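PDB 3GP4: transcriptional regulator, MerR family from Listeria monocytogenes str. 4b F2365, which probably binds promoter DNA as a dimer through winged-helix domains and regulates transcription, as other MerR-family proteins do. Local coordinates for residues A[21-30]-A[62-73]. Residues are numbered along the deposited sequence; the frame is centred on the assembly and turned at random.
Sequences YYERIGLIPP and IEALIDYLALFR
The guanidinium of R73 lies with one face against the ring of P30: P30 CD sits 3.5 Å above the guanidinium plane, displaced toward the rim, so the exposed arginine lays its flat group over an apolar ring. In the winged-helix DNA-binding domain characteristic of MerR regulators, this is one end of the contact by which the end of helix 16-25 and the loop after it pack on helix 62-74, the helix leading to the long dimerisation helix. At the other end, the Y21 ring carries I25 CG1 over one face, off centre, and has R24 NH1 in plane at its edge, while its OH approaches I62 CD1. F72 meets P29 CG obliquely, and its ring also touches W48 of helix 43-57. The short helical segments are inclined at 65°, and the contact is largely apolar, with no direct hydrogen bond across it. The turn at G26 is a Schellman motif: its positive phi (85°) suits glycine, L27 N bonds back to Y22 O and G26 N to E23 O, and L27 follows where the two backbones are nearest, opposite I66. The CB of L27 points away from helix 62-74, but its end comes back, and the fork at CG parts the methyls: CD1 meets I62 CD1 at 3.5 Å, whereas CD2 presses on L65 CB and I66 CG1. Branched I66 spreads beside the turn, its CD1 meeting I25 CD1 at 3.7 Å, roughly at right angles. Leucine suits position 69 because its fork reaches the loop, CD1 touching P29 CG at 3.5 Å; the prolines restrict that loop's backbone and offer compact apolar rings. One water joins the two backbones, donating to G26 O at 2.6 Å and to I66 O at 2.8 Å.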
ATOM      1  N   TYR A  21      -8.372 -21.491   3.004  1.00 23.43           N
ATOM      2  CA  TYR A  21      -7.022 -21.301   2.451  1.00 24.21           C
ATOM      3  C   TYR A  21      -5.971 -20.979   3.550  1.00 22.85           C
ATOM      4  O   TYR A  21      -4.898 -21.552   3.557  1.00 23.98           O
ATOM      5  CB  TYR A  21      -7.067 -20.201   1.371  1.00 24.38           C
ATOM      6  CG  TYR A  21      -5.698 -19.709   0.916  1.00 25.94           C
ATOM      7  CD1 TYR A  21      -4.901 -20.482   0.084  1.00 26.21           C
ATOM      8  CD2 TYR A  21      -5.229 -18.453   1.313  1.00 31.60           C
ATOM      9  CE1 TYR A  21      -3.644 -20.028  -0.332  1.00 30.45           C
ATOM     10  CE2 TYR A  21      -3.985 -17.988   0.901  1.00 30.64           C
ATOM     11  CZ  TYR A  21      -3.212 -18.778   0.083  1.00 31.50           C
ATOM     12  OH  TYR A  21      -1.998 -18.301  -0.313  1.00 33.67           O
ATOM     13  N   TYR A  22      -6.292 -20.059   4.456  1.00 23.25           N
ATOM     14  CA  TYR A  22      -5.426 -19.742   5.613  1.00 23.64           C
ATOM     15  C   TYR A  22      -5.089 -21.012   6.404  1.00 23.60           C
ATOM     16  O   TYR A  22      -3.943 -21.212   6.797  1.00 22.24           O
ATOM     17  CB  TYR A  22      -6.109 -18.790   6.594  1.00 23.56           C
ATOM     18  CG  TYR A  22      -6.237 -17.334   6.210  1.00 25.29           C
ATOM     19  CD1 TYR A  22      -5.611 -16.815   5.062  1.00 29.72           C
ATOM     20  CD2 TYR A  22      -6.965 -16.462   7.022  1.00 27.43           C
ATOM     21  CE1 TYR A  22      -5.740 -15.458   4.740  1.00 26.26           C
ATOM     22  CE2 TYR A  22      -7.108 -15.115   6.707  1.00 28.50           C
ATOM     23  CZ  TYR A  22      -6.496 -14.629   5.563  1.00 28.08           C
ATOM     24  OH  TYR A  22      -6.653 -13.309   5.276  1.00 29.21           O
ATOM     25  N   GLU A  23      -6.080 -21.859   6.639  1.00 23.39           N
ATOM     26  CA  GLU A  23      -5.790 -23.075   7.438  1.00 24.14           C
ATOM     27  C   GLU A  23      -4.918 -24.035   6.610  1.00 24.94           C
ATOM     28  O   GLU A  23      -3.905 -24.569   7.095  1.00 24.71           O
ATOM     29  CB  GLU A  23      -7.087 -23.756   7.926  1.00 25.39           C
ATOM     30  CG  GLU A  23      -6.821 -25.109   8.725  1.00 26.41           C
ATOM     31  CD  GLU A  23      -8.098 -25.901   8.960  1.00 29.58           C
ATOM     32  OE1 GLU A  23      -9.063 -25.687   8.198  1.00 26.85           O
ATOM     33  OE2 GLU A  23      -8.157 -26.730   9.910  1.00 28.24           O
ATOM     34  N   ARG A  24      -5.319 -24.253   5.361  1.00 24.56           N
ATOM     35  CA  ARG A  24      -4.645 -25.198   4.485  1.00 24.59           C
ATOM     36  C   ARG A  24      -3.166 -24.876   4.344  1.00 24.20           C
ATOM     37  O   ARG A  24      -2.340 -25.775   4.370  1.00 24.93           O
ATOM     38  CB  ARG A  24      -5.297 -25.195   3.093  1.00 24.07           C
ATOM     39  CG  ARG A  24      -4.648 -26.148   2.143  1.00 27.79           C
ATOM     40  CD  ARG A  24      -5.514 -26.430   0.936  1.00 28.62           C
ATOM     41  NE  ARG A  24      -5.669 -25.258   0.058  1.00 29.14           N
ATOM     42  CZ  ARG A  24      -4.718 -24.854  -0.787  1.00 31.35           C
ATOM     43  NH1 ARG A  24      -4.929 -23.810  -1.574  1.00 30.04           N
ATOM     44  NH2 ARG A  24      -3.558 -25.520  -0.863  1.00 31.24           N
ATOM     45  N   ILE A  25      -2.812 -23.611   4.178  1.00 24.38           N
ATOM     46  CA  ILE A  25      -1.394 -23.316   3.941  1.00 26.27           C
ATOM     47  C   ILE A  25      -0.589 -22.945   5.210  1.00 25.25           C
ATOM     48  O   ILE A  25       0.607 -22.662   5.144  1.00 26.08           O
ATOM     49  CB  ILE A  25      -1.174 -22.296   2.804  1.00 25.98           C
ATOM     50  CG1 ILE A  25      -1.623 -20.888   3.195  1.00 27.62           C
ATOM     51  CG2 ILE A  25      -1.718 -22.856   1.441  1.00 31.49           C
ATOM     52  CD1 ILE A  25      -0.844 -19.837   2.395  1.00 29.93           C
ATOM     53  N   GLY A  26      -1.269 -22.967   6.346  1.00 24.82           N
ATOM     54  CA  GLY A  26      -0.636 -22.739   7.634  1.00 24.84           C
ATOM     55  C   GLY A  26      -0.473 -21.295   8.052  1.00 25.27           C
ATOM     56  O   GLY A  26       0.519 -20.945   8.720  1.00 26.47           O
ATOM     57  N   LEU A  27      -1.412 -20.447   7.654  1.00 23.36           N
ATOM     58  CA  LEU A  27      -1.445 -19.074   8.157  1.00 23.88           C
ATOM     59  C   LEU A  27      -2.145 -18.981   9.505  1.00 23.83           C
ATOM     60  O   LEU A  27      -1.792 -18.143  10.335  1.00 25.43           O
ATOM     61  CB  LEU A  27      -2.155 -18.184   7.169  1.00 23.19           C
ATOM     62  CG  LEU A  27      -1.260 -17.792   5.977  1.00 23.61           C
ATOM     63  CD1 LEU A  27      -2.193 -17.131   4.928  1.00 23.45           C
ATOM     64  CD2 LEU A  27      -0.153 -16.821   6.354  1.00 20.89           C
ATOM     65  N   ILE A  28      -3.103 -19.869   9.729  1.00 24.16           N
ATOM     66  CA  ILE A  28      -3.793 -19.964  11.034  1.00 24.88           C
ATOM     67  C   ILE A  28      -3.683 -21.391  11.553  1.00 25.35           C
ATOM     68  O   ILE A  28      -3.416 -22.327  10.777  1.00 26.14           O
ATOM     69  CB  ILE A  28      -5.272 -19.511  10.983  1.00 25.53           C
ATOM     70  CG1 ILE A  28      -6.137 -20.511  10.177  1.00 24.65           C
ATOM     71  CG2 ILE A  28      -5.340 -18.038  10.479  1.00 22.36           C
ATOM     72  CD1 ILE A  28      -7.618 -20.107   9.947  1.00 25.50           C
ATOM     73  N   PRO A  29      -3.834 -21.561  12.872  1.00 26.27           N
ATOM     74  CA  PRO A  29      -3.692 -22.927  13.413  1.00 26.92           C
ATOM     75  C   PRO A  29      -4.808 -23.866  12.921  1.00 27.45           C
ATOM     76  O   PRO A  29      -5.907 -23.405  12.610  1.00 27.44           O
ATOM     77  CB  PRO A  29      -3.770 -22.719  14.936  1.00 27.50           C
ATOM     78  CG  PRO A  29      -3.425 -21.279  15.165  1.00 27.76           C
ATOM     79  CD  PRO A  29      -3.914 -20.534  13.923  1.00 25.42           C
ATOM     80  N   PRO A  30      -4.551 -25.192  12.865  1.00 27.65           N
ATOM     81  CA  PRO A  30      -5.613 -26.102  12.439  1.00 27.78           C
ATOM     82  C   PRO A  30      -6.869 -25.944  13.294  1.00 27.38           C
ATOM     83  O   PRO A  30      -6.784 -25.760  14.492  1.00 26.72           O
ATOM     84  CB  PRO A  30      -5.007 -27.483  12.690  1.00 27.46           C
ATOM     85  CG  PRO A  30      -3.538 -27.253  12.616  1.00 28.63           C
ATOM     86  CD  PRO A  30      -3.362 -25.936  13.312  1.00 28.36           C
ATOM     87  N   ILE A  62       3.278 -13.632   3.029  1.00 29.90           N
ATOM     88  CA  ILE A  62       2.667 -14.915   3.308  1.00 30.67           C
ATOM     89  C   ILE A  62       3.739 -15.820   3.944  1.00 27.88           C
ATOM     90  O   ILE A  62       3.459 -16.488   4.929  1.00 26.22           O
ATOM     91  CB  ILE A  62       2.118 -15.523   1.990  1.00 32.13           C
ATOM     92  CG1 ILE A  62       0.704 -15.006   1.652  1.00 33.08           C
ATOM     93  CG2 ILE A  62       2.134 -17.038   1.992  1.00 33.42           C
ATOM     94  CD1 ILE A  62      -0.396 -15.731   2.279  1.00 37.35           C
ATOM     95  N   GLU A  63       4.967 -15.796   3.426  1.00 26.57           N
ATOM     96  CA  GLU A  63       6.016 -16.715   3.969  1.00 26.92           C
ATOM     97  C   GLU A  63       6.405 -16.337   5.399  1.00 26.88           C
ATOM     98  O   GLU A  63       6.672 -17.218   6.201  1.00 27.18           O
ATOM     99  CB  GLU A  63       7.257 -16.851   3.060  1.00 27.98           C
ATOM    100  CG  GLU A  63       6.974 -17.337   1.588  1.00 28.35           C
ATOM    101  CD  GLU A  63       6.296 -18.712   1.481  1.00 33.11           C
ATOM    102  OE1 GLU A  63       6.358 -19.534   2.425  1.00 30.95           O
ATOM    103  OE2 GLU A  63       5.701 -18.995   0.415  1.00 33.74           O
ATOM    104  N   ALA A  64       6.424 -15.036   5.716  1.00 26.19           N
ATOM    105  CA  ALA A  64       6.790 -14.607   7.077  1.00 25.95           C
ATOM    106  C   ALA A  64       5.698 -15.060   8.045  1.00 25.45           C
ATOM    107  O   ALA A  64       6.002 -15.551   9.139  1.00 26.22           O
ATOM    108  CB  ALA A  64       6.982 -13.093   7.144  1.00 26.07           C
ATOM    109  N   LEU A  65       4.434 -14.918   7.631  1.00 24.20           N
ATOM    110  CA  LEU A  65       3.290 -15.195   8.514  1.00 24.49           C
ATOM    111  C   LEU A  65       3.177 -16.708   8.763  1.00 24.81           C
ATOM    112  O   LEU A  65       2.846 -17.125   9.877  1.00 23.53           O
ATOM    113  CB  LEU A  65       1.991 -14.638   7.938  1.00 24.35           C
ATOM    114  CG  LEU A  65       1.926 -13.086   7.914  1.00 25.93           C
ATOM    115  CD1 LEU A  65       0.710 -12.671   7.141  1.00 27.17           C
ATOM    116  CD2 LEU A  65       1.863 -12.517   9.328  1.00 28.09           C
ATOM    117  N   ILE A  66       3.470 -17.492   7.728  1.00 24.20           N
ATOM    118  CA  ILE A  66       3.519 -18.964   7.862  1.00 24.47           C
ATOM    119  C   ILE A  66       4.607 -19.366   8.852  1.00 24.36           C
ATOM    120  O   ILE A  66       4.347 -20.211   9.740  1.00 25.70           O
ATOM    121  CB  ILE A  66       3.641 -19.670   6.498  1.00 24.23           C
ATOM    122  CG1 ILE A  66       2.312 -19.519   5.729  1.00 26.04           C
ATOM    123  CG2 ILE A  66       3.895 -21.197   6.646  1.00 23.47           C
ATOM    124  CD1 ILE A  66       2.391 -19.929   4.235  1.00 27.58           C
ATOM    125  N   ASP A  67       5.791 -18.748   8.753  1.00 24.40           N
ATOM    126  CA  ASP A  67       6.913 -19.017   9.708  1.00 25.29           C
ATOM    127  C   ASP A  67       6.522 -18.684  11.130  1.00 24.67           C
ATOM    128  O   ASP A  67       6.883 -19.420  12.060  1.00 23.58           O
ATOM    129  CB  ASP A  67       8.198 -18.192   9.407  1.00 25.31           C
ATOM    130  CG  ASP A  67       9.089 -18.816   8.352  1.00 27.18           C
ATOM    131  OD1 ASP A  67       8.699 -19.812   7.712  1.00 31.49           O
ATOM    132  OD2 ASP A  67      10.209 -18.288   8.148  1.00 26.24           O
ATOM    133  N   TYR A  68       5.822 -17.566  11.301  1.00 23.61           N
ATOM    134  CA  TYR A  68       5.424 -17.077  12.623  1.00 24.55           C
ATOM    135  C   TYR A  68       4.472 -18.058  13.294  1.00 24.88           C
ATOM    136  O   TYR A  68       4.686 -18.456  14.460  1.00 24.24           O
ATOM    137  CB  TYR A  68       4.780 -15.686  12.514  1.00 24.35           C
ATOM    138  CG  TYR A  68       4.314 -15.155  13.845  1.00 25.20           C
ATOM    139  CD1 TYR A  68       5.207 -14.589  14.730  1.00 25.01           C
ATOM    140  CD2 TYR A  68       2.971 -15.244  14.216  1.00 27.91           C
ATOM    141  CE1 TYR A  68       4.792 -14.101  15.965  1.00 26.01           C
ATOM    142  CE2 TYR A  68       2.543 -14.766  15.455  1.00 29.54           C
ATOM    143  CZ  TYR A  68       3.473 -14.184  16.319  1.00 28.36           C
ATOM    144  OH  TYR A  68       3.071 -13.695  17.556  1.00 29.55           O
ATOM    145  N   LEU A  69       3.438 -18.475  12.564  1.00 25.13           N
ATOM    146  CA  LEU A  69       2.573 -19.551  13.076  1.00 26.57           C
ATOM    147  C   LEU A  69       3.331 -20.868  13.356  1.00 26.48           C
ATOM    148  O   LEU A  69       3.124 -21.469  14.435  1.00 25.84           O
ATOM    149  CB  LEU A  69       1.367 -19.800  12.169  1.00 26.40           C
ATOM    150  CG  LEU A  69       0.443 -20.863  12.773  1.00 29.61           C
ATOM    151  CD1 LEU A  69      -0.190 -20.391  14.071  1.00 30.56           C
ATOM    152  CD2 LEU A  69      -0.605 -21.191  11.789  1.00 32.40           C
ATOM    153  N   ALA A  70       4.184 -21.311  12.429  1.00 27.06           N
ATOM    154  CA  ALA A  70       5.050 -22.493  12.653  1.00 27.84           C
ATOM    155  C   ALA A  70       5.859 -22.413  13.961  1.00 28.49           C
ATOM    156  O   ALA A  70       5.879 -23.384  14.739  1.00 29.26           O
ATOM    157  CB  ALA A  70       5.973 -22.774  11.443  1.00 28.33           C
ATOM    158  N   LEU A  71       6.533 -21.286  14.193  1.00 27.52           N
ATOM    159  CA  LEU A  71       7.229 -21.050  15.478  1.00 28.60           C
ATOM    160  C   LEU A  71       6.299 -21.155  16.685  1.00 29.46           C
ATOM    161  O   LEU A  71       6.592 -21.894  17.666  1.00 30.43           O
ATOM    162  CB  LEU A  71       7.950 -19.698  15.472  1.00 26.45           C
ATOM    163  CG  LEU A  71       9.144 -19.552  14.517  1.00 26.79           C
ATOM    164  CD1 LEU A  71       9.544 -18.098  14.318  1.00 24.52           C
ATOM    165  CD2 LEU A  71      10.388 -20.364  14.987  1.00 26.65           C
ATOM    166  N   PHE A  72       5.178 -20.431  16.611  1.00 29.34           N
ATOM    167  CA  PHE A  72       4.132 -20.494  17.624  1.00 31.77           C
ATOM    168  C   PHE A  72       3.709 -21.935  17.946  1.00 32.37           C
ATOM    169  O   PHE A  72       3.624 -22.324  19.131  1.00 32.06           O
ATOM    170  CB  PHE A  72       2.930 -19.623  17.199  1.00 31.95           C
ATOM    171  CG  PHE A  72       1.703 -19.811  18.066  1.00 34.75           C
ATOM    172  CD1 PHE A  72       1.618 -19.191  19.305  1.00 34.45           C
ATOM    173  CD2 PHE A  72       0.652 -20.618  17.644  1.00 36.64           C
ATOM    174  CE1 PHE A  72       0.496 -19.369  20.117  1.00 37.96           C
ATOM    175  CE2 PHE A  72      -0.486 -20.792  18.436  1.00 38.67           C
ATOM    176  CZ  PHE A  72      -0.559 -20.157  19.675  1.00 36.89           C
ATOM    177  N   ARG A  73       3.496 -22.745  16.919  1.00 33.47           N
ATOM    178  CA  ARG A  73       3.059 -24.119  17.141  1.00 35.55           C
ATOM    179  C   ARG A  73       4.147 -24.995  17.777  1.00 36.01           C
ATOM    180  O   ARG A  73       3.844 -25.915  18.547  1.00 36.06           O
ATOM    181  CB  ARG A  73       2.450 -24.723  15.866  1.00 35.75           C
ATOM    182  CG  ARG A  73       1.058 -24.085  15.572  1.00 37.66           C
ATOM    183  CD  ARG A  73       0.217 -24.859  14.564  1.00 41.75           C
ATOM    184  NE  ARG A  73      -0.001 -26.244  14.983  1.00 45.91           N
ATOM    185  CZ  ARG A  73      -0.039 -27.284  14.156  1.00 47.20           C
ATOM    186  NH1 ARG A  73       0.099 -27.112  12.848  1.00 49.86           N
ATOM    187  NH2 ARG A  73      -0.220 -28.510  14.638  1.00 48.95           N
TER
HETATM  188  O   HOH W   1       2.447 -22.333   9.666  1.00 27.39           O